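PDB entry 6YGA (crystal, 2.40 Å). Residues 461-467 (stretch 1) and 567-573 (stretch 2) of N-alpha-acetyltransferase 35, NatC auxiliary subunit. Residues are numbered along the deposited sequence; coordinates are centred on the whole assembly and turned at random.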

# COMPACT_ATOMS: atom_id res chain seq x y z
N LYS B 461 4.71 11.22 15.81
CA LYS B 461 3.83 11.92 16.73
C LYS B 461 4.37 13.32 16.99
O LYS B 461 5.55 13.59 16.76
N PRO B 462 3.52 14.24 17.45
CA PRO B 462 3.98 15.62 17.67
C PRO B 462 5.23 15.74 18.54
O PRO B 462 6.06 16.62 18.28
N PHE B 463 5.39 14.90 19.57
CA PHE B 463 6.57 15.03 20.41
C PHE B 463 7.84 14.59 19.70
O PHE B 463 8.93 14.98 20.12
N GLU B 464 7.72 13.79 18.65
CA GLU B 464 8.86 13.37 17.84
C GLU B 464 9.23 14.39 16.77
O GLU B 464 10.21 14.16 16.05
N ALA B 465 8.49 15.49 16.66
CA ALA B 465 8.70 16.41 15.54
C ALA B 465 10.09 17.03 15.58
O ALA B 465 10.72 17.20 14.53
N TYR B 466 10.57 17.39 16.77
CA TYR B 466 11.90 17.97 16.87
C TYR B 466 12.97 16.99 16.43
O TYR B 466 13.90 17.36 15.69
N SER B 467 12.88 15.73 16.87
CA SER B 467 13.93 14.76 16.57
C SER B 467 14.11 14.59 15.07
O SER B 467 15.23 14.63 14.55
N LEU B 567 4.36 23.46 26.59
CA LEU B 567 3.23 22.83 25.92
C LEU B 567 3.57 21.49 25.29
O LEU B 567 2.66 20.69 25.03
N ILE B 568 4.85 21.22 25.02
CA ILE B 568 5.25 19.97 24.40
C ILE B 568 6.64 19.60 24.91
O ILE B 568 7.42 20.46 25.34
N ASP B 569 6.94 18.31 24.87
CA ASP B 569 8.24 17.77 25.25
C ASP B 569 8.71 16.83 24.15
O ASP B 569 7.92 16.36 23.33
N ASN B 570 10.02 16.56 24.14
CA ASN B 570 10.59 15.67 23.13
C ASN B 570 10.47 14.19 23.51
O ASN B 570 11.18 13.35 22.94
N LYS B 571 9.58 13.85 24.44
CA LYS B 571 9.28 12.47 24.79
C LYS B 571 7.78 12.36 25.03
O LYS B 571 7.05 13.35 24.99
N ASN B 572 7.32 11.13 25.29
CA ASN B 572 5.91 10.90 25.57
C ASN B 572 5.51 11.63 26.85
O ASN B 572 6.19 11.53 27.87
N SER B 573 4.40 12.36 26.78
CA SER B 573 3.99 13.20 27.90
C SER B 573 3.58 12.37 29.11
O SER B 573 3.96 12.69 30.24

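Packing of residues 461-467 against 567-573, a contact without hydrogen bonds across it that rests on van der Waals packing and buries 332 Å² over both sides. Aromatic packing: Phe463 points toward the other stretch and is the largest single contributor, with 109 Å² covered. Its p rotamer (chi1 76°, chi2 85°) lays one ring face under the Lys571-Asn572 backbone, with CD1 of Phe463 3.4 Å from C of Lys571 and CE1 of Phe463 3.8 Å from N of Asn572; O of Asn570 lies at the ring edge. CB of Phe463 sits 3.1 Å from O of Asp569. Tyr466 (t), also pointing toward, is looser, its CD2 4.4 Å from CB of Asn570. Apolar packing: Ile568 points toward stretch 1, and its extended t,t rotamer carries CD1 to 4.1 Å from CB of Pro462 and 3.4 Å from O of Pro462. Polar contacts: CA of Asn570 makes a CA-H...O contact with O of Phe463 (3.5 Å); the side chain of Asn570 (p) starts away from stretch 1. Some polar groups pair within their own stretch; others, among them OH of Tyr466 and ND2 of Asn570 and Asn572, are hydrogen-bonded elsewhere in the structure. NZ of Lys571 forms a salt bridge with OD2 of Asp569 (2.6 Å), while N of Asn570 makes a weak hydrogen bond to OD1 of Asp569 (2.8 Å). Glu464 (m,t) points away, and its OE1 accepts a hydrogen bond from N of Lys461 (3.0 Å).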

# COMPACT_ATOMS: atom_id res chain seq x y z
CB LYS B 461 3.69 11.13 18.03
CG LYS B 461 2.85 9.87 17.89
CD LYS B 461 2.70 9.15 19.23
CE LYS B 461 1.96 10.00 20.24
NZ LYS B 461 0.60 10.39 19.75
CB PRO B 462 2.76 16.29 18.32
CG PRO B 462 1.61 15.57 17.73
CD PRO B 462 2.05 14.13 17.60
CB PHE B 463 6.38 14.25 21.73
CG PHE B 463 6.53 12.76 21.60
CD1 PHE B 463 7.78 12.16 21.67
CD2 PHE B 463 5.42 11.95 21.47
CE1 PHE B 463 7.92 10.79 21.57
CE2 PHE B 463 5.55 10.57 21.38
CZ PHE B 463 6.80 9.99 21.43
CB GLU B 464 8.56 12.03 17.17
CG GLU B 464 8.36 10.86 18.12
CD GLU B 464 8.04 9.56 17.39
OE1 GLU B 464 6.97 9.48 16.75
OE2 GLU B 464 8.86 8.63 17.46
CB ALA B 465 7.62 17.49 15.53
CB TYR B 466 12.17 18.44 18.29
CG TYR B 466 13.65 18.47 18.61
CD1 TYR B 466 14.46 19.48 18.13
CD2 TYR B 466 14.23 17.47 19.38
CE1 TYR B 466 15.82 19.50 18.41
CE2 TYR B 466 15.58 17.48 19.66
CZ TYR B 466 16.37 18.50 19.18
OH TYR B 466 17.71 18.51 19.46
CB SER B 467 13.62 13.42 17.23
OG SER B 467 13.79 13.50 18.63
CB LEU B 567 2.66 23.75 24.85
CG LEU B 567 2.08 25.05 25.39
CD1 LEU B 567 1.41 25.81 24.28
CD2 LEU B 567 1.11 24.78 26.52
CB ILE B 568 5.23 20.05 22.86
CG1 ILE B 568 5.17 18.66 22.24
CG2 ILE B 568 6.44 20.82 22.34
CD1 ILE B 568 5.02 18.67 20.74
CB ASP B 569 8.16 17.04 26.60
CG ASP B 569 9.51 16.84 27.25
OD1 ASP B 569 10.51 17.43 26.77
OD2 ASP B 569 9.59 16.10 28.25
CB ASN B 570 12.05 16.03 22.87
CG ASN B 570 12.95 15.75 24.06
OD1 ASN B 570 12.55 15.93 25.21
ND2 ASN B 570 14.18 15.33 23.79
CB LYS B 571 10.08 12.02 26.03
CG LYS B 571 9.87 12.90 27.25
CD LYS B 571 10.54 12.31 28.49
CE LYS B 571 10.57 13.32 29.63
NZ LYS B 571 11.36 14.54 29.29
CB ASN B 572 5.63 9.40 25.69
CG ASN B 572 4.15 9.09 25.91
OD1 ASN B 572 3.27 9.90 25.60
ND2 ASN B 572 3.87 7.91 26.44
CB SER B 573 2.85 14.12 27.47
OG SER B 573 1.68 13.37 27.15